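Local coordinates for protein TRAP dicarboxylate transporter, DctP subunit (Anaerococcus prevoti, PDB 4N91) that binds D-glucuronate, in both its alpha and beta forms, probably as the solute-binding component of a TRAP transporter, at residues K30-N42 with G61-L74. Numbering follows the deposited sequence.
Sequences KTIIRVGHNQSQN and GDKYDIQVYPSELL. With BDP (beta-D-glucopyranuronic acid), chain C.
With CG between its backbone N and carbonyl carbon (chi1 70°), His37 lays one ring face against Pro70, whose CA stands 3.7 Å from the ring centroid in a CH-pi contact. The same first torsion in Asn38 (chi1 71°) sends its amide to the sugar, ND2 donating to BDP O4 over 3.1 Å, while Asn38 CB packs on Glu72 CG and a water joins ND2 to Glu72 OE2, which also accepts from Gly199 N. Gln39 O, 2.7 Å from Ser71 N, accepts its hydrogen bond from above the carbonyl plane. Preceding these loops, strands 31-36 and 64-69 pair in parallel register. On the face bearing Gln67, its extended side chain crosses Ile32, Gln67 NE2 3.4 Å from Ile32 CD1; NE2 reaches Asp65 OD2 from above the carboxylate plane, and OE1 accepts from Tyr69 OH. A leucine in place of Gln67 would probably leave the Asp65 carboxylate and Tyr69 hydroxyl without this shared partner, freeing them to turn. On the other face, Ile66 packs against Ile33 and Val35. In this first beta-alpha-beta unit of the periplasmic-binding-protein fold, helix 44-60 covers Ile66 and Val68, strand 64-69 forms the sheet edge, and strand 31-36 also pairs with strand 91-95.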
ATOM      1  N   LYS A  30     -27.723 -16.710   5.420  1.00 54.12           N
ATOM      2  CA  LYS A  30     -27.232 -15.448   4.869  1.00 51.12           C
ATOM      3  C   LYS A  30     -26.197 -15.677   3.786  1.00 50.50           C
ATOM      4  O   LYS A  30     -25.637 -16.764   3.653  1.00 55.27           O
ATOM      5  CB  LYS A  30     -26.572 -14.586   5.945  1.00 48.77           C
ATOM      6  CG  LYS A  30     -27.227 -14.628   7.297  1.00 51.09           C
ATOM      7  CD  LYS A  30     -26.415 -13.820   8.305  1.00 54.85           C
ATOM      8  CE  LYS A  30     -27.116 -13.717   9.641  1.00 56.86           C
ATOM      9  NZ  LYS A  30     -28.483 -13.153   9.496  1.00 61.46           N
ATOM     10  N   THR A  31     -25.931 -14.622   3.029  1.00 41.84           N
ATOM     11  CA  THR A  31     -24.872 -14.629   2.042  1.00 37.46           C
ATOM     12  C   THR A  31     -23.581 -14.205   2.739  1.00 28.80           C
ATOM     13  O   THR A  31     -23.524 -13.131   3.329  1.00 32.33           O
ATOM     14  CB  THR A  31     -25.205 -13.657   0.908  1.00 39.84           C
ATOM     15  OG1 THR A  31     -26.408 -14.096   0.262  1.00 42.23           O
ATOM     16  CG2 THR A  31     -24.086 -13.589  -0.105  1.00 41.12           C
ATOM     17  N   ILE A  32     -22.572 -15.064   2.676  1.00 32.39           N
ATOM     18  CA  ILE A  32     -21.278 -14.788   3.293  1.00 30.94           C
ATOM     19  C   ILE A  32     -20.420 -13.928   2.379  1.00 28.50           C
ATOM     20  O   ILE A  32     -20.152 -14.300   1.235  1.00 26.41           O
ATOM     21  CB  ILE A  32     -20.499 -16.085   3.556  1.00 36.34           C
ATOM     22  CG1 ILE A  32     -21.385 -17.122   4.256  1.00 42.51           C
ATOM     23  CG2 ILE A  32     -19.225 -15.794   4.351  1.00 34.58           C
ATOM     24  CD1 ILE A  32     -21.271 -17.139   5.755  1.00 45.54           C
ATOM     25  N   ILE A  33     -19.966 -12.789   2.896  1.00 25.57           N
ATOM     26  CA  ILE A  33     -19.045 -11.938   2.166  1.00 20.40           C
ATOM     27  C   ILE A  33     -17.672 -12.041   2.822  1.00 21.84           C
ATOM     28  O   ILE A  33     -17.508 -11.664   3.971  1.00 25.01           O
ATOM     29  CB  ILE A  33     -19.490 -10.494   2.184  1.00 18.53           C
ATOM     30  CG1 ILE A  33     -20.907 -10.371   1.600  1.00 20.78           C
ATOM     31  CG2 ILE A  33     -18.543  -9.632   1.404  1.00 21.03           C
ATOM     32  CD1 ILE A  33     -21.044 -10.911   0.166  1.00 21.60           C
ATOM     33  N   ARG A  34     -16.717 -12.593   2.091  1.00 18.55           N
ATOM     34  CA  ARG A  34     -15.374 -12.841   2.627  1.00 16.33           C
ATOM     35  C   ARG A  34     -14.425 -11.717   2.250  1.00 21.65           C
ATOM     36  O   ARG A  34     -14.292 -11.357   1.077  1.00 17.95           O
ATOM     37  CB  ARG A  34     -14.855 -14.195   2.162  1.00 24.92           C
ATOM     38  CG  ARG A  34     -15.707 -15.334   2.714  1.00 32.67           C
ATOM     39  CD  ARG A  34     -15.214 -16.715   2.319  1.00 40.62           C
ATOM     40  NE  ARG A  34     -16.120 -17.729   2.857  1.00 44.26           N
ATOM     41  CZ  ARG A  34     -17.269 -18.081   2.291  1.00 42.42           C
ATOM     42  NH1 ARG A  34     -17.650 -17.519   1.154  1.00 41.96           N
ATOM     43  NH2 ARG A  34     -18.038 -19.004   2.861  1.00 45.50           N
ATOM     44  N   VAL A  35     -13.755 -11.178   3.262  1.00 16.93           N
ATOM     45  CA  VAL A  35     -12.937  -9.992   3.116  1.00 15.89           C
ATOM     46  C   VAL A  35     -11.588 -10.314   3.737  1.00 18.13           C
ATOM     47  O   VAL A  35     -11.510 -10.773   4.890  1.00 19.48           O
ATOM     48  CB  VAL A  35     -13.535  -8.796   3.867  1.00 16.78           C
ATOM     49  CG1 VAL A  35     -12.657  -7.564   3.661  1.00 19.77           C
ATOM     50  CG2 VAL A  35     -14.985  -8.538   3.426  1.00 18.36           C
ATOM     51  N   GLY A  36     -10.528 -10.143   2.968  1.00 14.72           N
ATOM     52  CA  GLY A  36      -9.210 -10.423   3.484  1.00 12.79           C
ATOM     53  C   GLY A  36      -8.231  -9.278   3.487  1.00 14.59           C
ATOM     54  O   GLY A  36      -8.260  -8.391   2.630  1.00 15.53           O
ATOM     55  N   HIS A  37      -7.307  -9.334   4.444  1.00 13.99           N
ATOM     56  CA  HIS A  37      -6.169  -8.442   4.458  1.00 11.69           C
ATOM     57  C   HIS A  37      -5.002  -9.076   5.216  1.00 13.52           C
ATOM     58  O   HIS A  37      -5.169 -10.140   5.813  1.00 14.18           O
ATOM     59  CB  HIS A  37      -6.548  -7.079   5.035  1.00 13.22           C
ATOM     60  CG  HIS A  37      -6.838  -7.101   6.501  1.00 13.60           C
ATOM     61  ND1 HIS A  37      -5.852  -6.938   7.443  1.00 13.77           N
ATOM     62  CD2 HIS A  37      -7.987  -7.295   7.189  1.00 15.20           C
ATOM     63  CE1 HIS A  37      -6.373  -7.008   8.650  1.00 14.08           C
ATOM     64  NE2 HIS A  37      -7.673  -7.192   8.521  1.00 13.56           N
ATOM     65  N   ASN A  38      -3.820  -8.469   5.142  1.00 12.35           N
ATOM     66  CA  ASN A  38      -2.607  -9.090   5.650  1.00 13.92           C
ATOM     67  C   ASN A  38      -2.059  -8.491   6.937  1.00 14.40           C
ATOM     68  O   ASN A  38      -0.945  -8.804   7.341  1.00 14.37           O
ATOM     69  CB  ASN A  38      -1.521  -9.095   4.576  1.00 13.33           C
ATOM     70  CG  ASN A  38      -0.955  -7.722   4.283  1.00 14.19           C
ATOM     71  OD1 ASN A  38      -1.395  -6.713   4.823  1.00 15.01           O
ATOM     72  ND2 ASN A  38       0.055  -7.688   3.416  1.00 14.77           N
ATOM     73  N   GLN A  39      -2.828  -7.613   7.560  1.00 13.10           N
ATOM     74  CA  GLN A  39      -2.400  -6.869   8.758  1.00 13.76           C
ATOM     75  C   GLN A  39      -2.916  -7.510  10.031  1.00 13.85           C
ATOM     76  O   GLN A  39      -3.838  -8.322  10.026  1.00 13.66           O
ATOM     77  CB  GLN A  39      -2.874  -5.419   8.708  1.00 13.51           C
ATOM     78  CG  GLN A  39      -2.484  -4.683   7.416  1.00 13.58           C
ATOM     79  CD  GLN A  39      -1.033  -4.265   7.355  1.00 13.68           C
ATOM     80  OE1 GLN A  39      -0.186  -4.655   8.176  1.00 14.07           O
ATOM     81  NE2 GLN A  39      -0.731  -3.456   6.359  1.00 16.69           N
ATOM     82  N   SER A  40      -2.333  -7.103  11.149  1.00 15.34           N
ATOM     83  CA  SER A  40      -2.820  -7.556  12.430  1.00 14.13           C
ATOM     84  C   SER A  40      -4.195  -6.991  12.750  1.00 14.76           C
ATOM     85  O   SER A  40      -4.671  -6.008  12.133  1.00 16.24           O
ATOM     86  CB  SER A  40      -1.851  -7.134  13.518  1.00 15.52           C
ATOM     87  OG  SER A  40      -2.068  -5.806  13.923  1.00 19.86           O
ATOM     88  N   GLN A  41      -4.817  -7.575  13.767  1.00 17.28           N
ATOM     89  CA  GLN A  41      -6.112  -7.100  14.250  1.00 17.21           C
ATOM     90  C   GLN A  41      -6.064  -5.720  14.913  1.00 17.81           C
ATOM     91  O   GLN A  41      -7.104  -5.107  15.109  1.00 22.88           O
ATOM     92  CB  GLN A  41      -6.701  -8.124  15.204  1.00 19.88           C
ATOM     93  CG  GLN A  41      -7.151  -9.380  14.495  1.00 24.90           C
ATOM     94  CD  GLN A  41      -7.735 -10.390  15.446  1.00 35.80           C
ATOM     95  OE1 GLN A  41      -8.822 -10.193  15.984  1.00 37.38           O
ATOM     96  NE2 GLN A  41      -7.002 -11.468  15.681  1.00 43.78           N
ATOM     97  N   ASN A  42      -4.873  -5.222  15.238  1.00 17.77           N
ATOM     98  CA  ASN A  42      -4.732  -3.889  15.819  1.00 19.04           C
ATOM     99  C   ASN A  42      -4.527  -2.795  14.774  1.00 17.80           C
ATOM    100  O   ASN A  42      -4.571  -1.611  15.084  1.00 19.55           O
ATOM    101  CB  ASN A  42      -3.550  -3.869  16.773  1.00 25.48           C
ATOM    102  CG  ASN A  42      -3.789  -4.732  17.996  1.00 32.90           C
ATOM    103  OD1 ASN A  42      -4.863  -4.687  18.602  1.00 38.49           O
ATOM    104  ND2 ASN A  42      -2.807  -5.531  18.348  1.00 37.98           N
ATOM    105  N   GLY A  61     -28.118  -6.709   7.771  1.00 48.91           N
ATOM    106  CA  GLY A  61     -27.540  -7.852   8.469  1.00 47.36           C
ATOM    107  C   GLY A  61     -28.339  -9.143   8.366  1.00 49.67           C
ATOM    108  O   GLY A  61     -27.788 -10.241   8.501  1.00 52.65           O
ATOM    109  N   ASP A  62     -29.642  -9.027   8.139  1.00 51.13           N
ATOM    110  CA  ASP A  62     -30.462 -10.215   7.928  1.00 55.74           C
ATOM    111  C   ASP A  62     -30.010 -10.963   6.671  1.00 56.98           C
ATOM    112  O   ASP A  62     -30.309 -12.146   6.511  1.00 61.40           O
ATOM    113  CB  ASP A  62     -31.944  -9.842   7.788  1.00 60.38           C
ATOM    114  CG  ASP A  62     -32.569  -9.409   9.102  1.00 69.31           C
ATOM    115  OD1 ASP A  62     -32.012  -9.741  10.171  1.00 73.01           O
ATOM    116  OD2 ASP A  62     -33.628  -8.742   9.067  1.00 71.70           O
ATOM    117  N   LYS A  63     -29.293 -10.272   5.785  1.00 44.39           N
ATOM    118  CA  LYS A  63     -29.014 -10.789   4.447  1.00 37.52           C
ATOM    119  C   LYS A  63     -27.550 -11.136   4.204  1.00 34.42           C
ATOM    120  O   LYS A  63     -27.243 -12.069   3.462  1.00 34.05           O
ATOM    121  CB  LYS A  63     -29.442  -9.758   3.410  1.00 39.00           C
ATOM    122  CG  LYS A  63     -29.440 -10.274   1.991  1.00 43.89           C
ATOM    123  CD  LYS A  63     -30.105  -9.274   1.053  1.00 50.49           C
ATOM    124  CE  LYS A  63     -30.116  -9.770  -0.384  1.00 46.97           C
ATOM    125  NZ  LYS A  63     -30.750  -8.771  -1.294  1.00 48.13           N
ATOM    126  N   TYR A  64     -26.645 -10.365   4.794  1.00 31.56           N
ATOM    127  CA  TYR A  64     -25.229 -10.589   4.573  1.00 29.97           C
ATOM    128  C   TYR A  64     -24.490 -10.786   5.883  1.00 33.18           C
ATOM    129  O   TYR A  64     -24.730 -10.082   6.862  1.00 35.72           O
ATOM    130  CB  TYR A  64     -24.599  -9.416   3.813  1.00 32.95           C
ATOM    131  CG  TYR A  64     -25.172  -9.162   2.435  1.00 32.84           C
ATOM    132  CD1 TYR A  64     -24.758  -9.901   1.336  1.00 29.56           C
ATOM    133  CD2 TYR A  64     -26.124  -8.175   2.233  1.00 30.71           C
ATOM    134  CE1 TYR A  64     -25.281  -9.664   0.072  1.00 32.48           C
ATOM    135  CE2 TYR A  64     -26.651  -7.934   0.982  1.00 30.68           C
ATOM    136  CZ  TYR A  64     -26.230  -8.681  -0.096  1.00 32.53           C
ATOM    137  OH  TYR A  64     -26.758  -8.432  -1.343  1.00 34.92           O
ATOM    138  N   ASP A  65     -23.590 -11.759   5.888  1.00 30.28           N
ATOM    139  CA  ASP A  65     -22.650 -11.924   6.976  1.00 31.13           C
ATOM    140  C   ASP A  65     -21.275 -11.577   6.423  1.00 27.77           C
ATOM    141  O   ASP A  65     -20.735 -12.310   5.608  1.00 27.59           O
ATOM    142  CB  ASP A  65     -22.667 -13.356   7.492  1.00 33.87           C
ATOM    143  CG  ASP A  65     -21.621 -13.603   8.562  1.00 38.05           C
ATOM    144  OD1 ASP A  65     -21.065 -12.625   9.105  1.00 36.80           O
ATOM    145  OD2 ASP A  65     -21.358 -14.779   8.870  1.00 40.17           O
ATOM    146  N   ILE A  66     -20.735 -10.435   6.831  1.00 27.28           N
ATOM    147  CA  ILE A  66     -19.398 -10.037   6.378  1.00 26.79           C
ATOM    148  C   ILE A  66     -18.349 -10.641   7.304  1.00 25.70           C
ATOM    149  O   ILE A  66     -18.395 -10.444   8.516  1.00 24.47           O
ATOM    150  CB  ILE A  66     -19.289  -8.500   6.300  1.00 27.51           C
ATOM    151  CG1 ILE A  66     -20.109  -8.000   5.104  1.00 34.59           C
ATOM    152  CG2 ILE A  66     -17.849  -8.059   6.185  1.00 23.98           C
ATOM    153  CD1 ILE A  66     -20.291  -6.513   5.053  1.00 38.89           C
ATOM    154  N   GLN A  67     -17.417 -11.412   6.738  1.00 21.61           N
ATOM    155  CA  GLN A  67     -16.369 -12.035   7.533  1.00 21.77           C
ATOM    156  C   GLN A  67     -14.998 -11.501   7.156  1.00 21.15           C
ATOM    157  O   GLN A  67     -14.610 -11.572   5.999  1.00 22.00           O
ATOM    158  CB  GLN A  67     -16.418 -13.542   7.345  1.00 21.48           C
ATOM    159  CG  GLN A  67     -17.713 -14.132   7.842  1.00 30.58           C
ATOM    160  CD  GLN A  67     -17.818 -15.619   7.589  1.00 36.71           C
ATOM    161  OE1 GLN A  67     -16.940 -16.224   6.968  1.00 35.19           O
ATOM    162  NE2 GLN A  67     -18.917 -16.217   8.054  1.00 39.25           N
ATOM    163  N   VAL A  68     -14.286 -10.953   8.141  1.00 18.93           N
ATOM    164  CA  VAL A  68     -13.013 -10.296   7.894  1.00 17.85           C
ATOM    165  C   VAL A  68     -11.898 -11.231   8.360  1.00 21.99           C
ATOM    166  O   VAL A  68     -11.904 -11.702   9.487  1.00 23.26           O
ATOM    167  CB  VAL A  68     -12.912  -8.932   8.607  1.00 21.30           C
ATOM    168  CG1 VAL A  68     -11.557  -8.268   8.311  1.00 21.53           C
ATOM    169  CG2 VAL A  68     -14.042  -8.033   8.217  1.00 23.55           C
ATOM    170  N   TYR A  69     -10.969 -11.527   7.456  1.00 16.66           N
ATOM    171  CA  TYR A  69      -9.864 -12.418   7.716  1.00 15.05           C
ATOM    172  C   TYR A  69      -8.545 -11.643   7.730  1.00 20.37           C
ATOM    173  O   TYR A  69      -7.976 -11.334   6.668  1.00 17.30           O
ATOM    174  CB  TYR A  69      -9.798 -13.509   6.639  1.00 14.74           C
ATOM    175  CG  TYR A  69     -10.979 -14.453   6.629  1.00 16.47           C
ATOM    176  CD1 TYR A  69     -12.161 -14.119   5.995  1.00 19.16           C
ATOM    177  CD2 TYR A  69     -10.898 -15.697   7.258  1.00 24.92           C
ATOM    178  CE1 TYR A  69     -13.244 -14.978   5.988  1.00 23.12           C
ATOM    179  CE2 TYR A  69     -11.987 -16.557   7.257  1.00 27.36           C
ATOM    180  CZ  TYR A  69     -13.152 -16.181   6.629  1.00 29.96           C
ATOM    181  OH  TYR A  69     -14.242 -17.028   6.604  1.00 37.57           O
ATOM    182  N   PRO A  70      -8.028 -11.347   8.929  1.00 18.32           N
ATOM    183  CA  PRO A  70      -6.795 -10.572   9.029  1.00 15.00           C
ATOM    184  C   PRO A  70      -5.546 -11.439   8.860  1.00 16.27           C
ATOM    185  O   PRO A  70      -5.658 -12.640   8.615  1.00 18.83           O
ATOM    186  CB  PRO A  70      -6.857 -10.039  10.457  1.00 19.10           C
ATOM    187  CG  PRO A  70      -7.487 -11.166  11.199  1.00 18.85           C
ATOM    188  CD  PRO A  70      -8.557 -11.698  10.261  1.00 19.09           C
ATOM    189  N   SER A  71      -4.382 -10.800   8.966  1.00 18.86           N
ATOM    190  CA  SER A  71      -3.082 -11.482   9.123  1.00 16.97           C
ATOM    191  C   SER A  71      -2.832 -12.655   8.175  1.00 17.54           C
ATOM    192  O   SER A  71      -2.315 -13.740   8.559  1.00 20.66           O
ATOM    193  CB  SER A  71      -2.910 -11.906  10.576  1.00 23.16           C
ATOM    194  OG  SER A  71      -3.989 -12.707  10.973  1.00 30.40           O
ATOM    195  N   GLU A  72      -3.166 -12.449   6.917  1.00 15.60           N
ATOM    196  CA  GLU A  72      -2.887 -13.477   5.844  1.00 25.04           C
ATOM    197  C   GLU A  72      -3.580 -14.836   6.082  1.00 36.28           C
ATOM    198  O   GLU A  72      -3.102 -15.889   5.624  1.00 26.22           O
ATOM    199  CB  GLU A  72      -1.352 -13.715   5.608  1.00 24.25           C
ATOM    200  CG  GLU A  72      -0.575 -12.497   5.069  1.00 18.63           C
ATOM    201  CD  GLU A  72       0.896 -12.732   4.757  1.00 23.86           C
ATOM    202  OE1 GLU A  72       1.385 -13.857   4.949  1.00 37.22           O
ATOM    203  OE2 GLU A  72       1.595 -11.767   4.283  1.00 23.12           O
ATOM    204  N   LEU A  73      -4.692 -14.838   6.805  1.00 29.64           N
ATOM    205  CA  LEU A  73      -5.473 -16.050   6.916  1.00 14.89           C
ATOM    206  C   LEU A  73      -5.980 -16.526   5.521  1.00 19.26           C
ATOM    207  O   LEU A  73      -6.326 -17.681   5.344  1.00 28.51           O
ATOM    208  CB  LEU A  73      -6.630 -15.876   7.894  1.00 14.71           C
ATOM    209  CG  LEU A  73      -6.262 -15.906   9.385  1.00 25.00           C
ATOM    210  CD1 LEU A  73      -7.508 -15.611  10.225  1.00 29.74           C
ATOM    211  CD2 LEU A  73      -5.650 -17.258   9.753  1.00 27.88           C
ATOM    212  N   LEU A  74      -6.066 -15.662   4.538  1.00 31.84           N
ATOM    213  CA  LEU A  74      -6.541 -16.134   3.245  1.00 24.24           C
ATOM    214  C   LEU A  74      -5.380 -16.237   2.275  1.00 28.04           C
ATOM    215  O   LEU A  74      -5.576 -16.387   1.071  1.00 36.59           O
ATOM    216  CB  LEU A  74      -7.629 -15.219   2.707  1.00 24.30           C
ATOM    217  CG  LEU A  74      -8.902 -15.218   3.539  1.00 25.64           C
ATOM    218  CD1 LEU A  74      -9.899 -14.207   3.024  1.00 29.33           C
ATOM    219  CD2 LEU A  74      -9.520 -16.629   3.576  1.00 28.02           C
TER
HETATM  220  C1  BDP C 402       2.318  -2.064   4.037  0.66 11.04           C
HETATM  221  C2  BDP C 402       1.103  -2.077   3.230  0.66 10.84           C
HETATM  222  C3  BDP C 402       0.713  -3.489   2.899  0.66 11.12           C
HETATM  223  C4  BDP C 402       1.755  -4.162   2.187  0.66 11.11           C
HETATM  224  C5  BDP C 402       3.006  -4.097   2.972  0.66  9.51           C
HETATM  225  C6  BDP C 402       4.214  -4.670   2.188  0.66 11.29           C
HETATM  226  O2  BDP C 402       0.081  -1.644   4.212  0.66 10.60           O
HETATM  227  O3  BDP C 402      -0.529  -3.494   2.121  0.66 12.27           O
HETATM  228  O4  BDP C 402       1.469  -5.422   1.852  0.66 12.65           O
HETATM  229  O5  BDP C 402       3.352  -2.703   3.288  0.66 12.23           O
HETATM  230  O6A BDP C 402       4.075  -5.843   1.779  0.66 12.50           O
HETATM  231  O1  BDP C 402       2.777  -0.688   4.072  0.66 11.71           O
HETATM  232  O6B BDP C 402       5.300  -4.047   2.208  0.66 13.00           O
HETATM  233  O   HOH W   1       0.914 -10.246   2.236  1.00 14.02           O
HETATM  234  O   HOH W   2       1.608  -9.871   6.592  1.00 24.62           O
HETATM  235  O   HOH W   3      -4.988 -12.447  13.547  1.00 33.02           O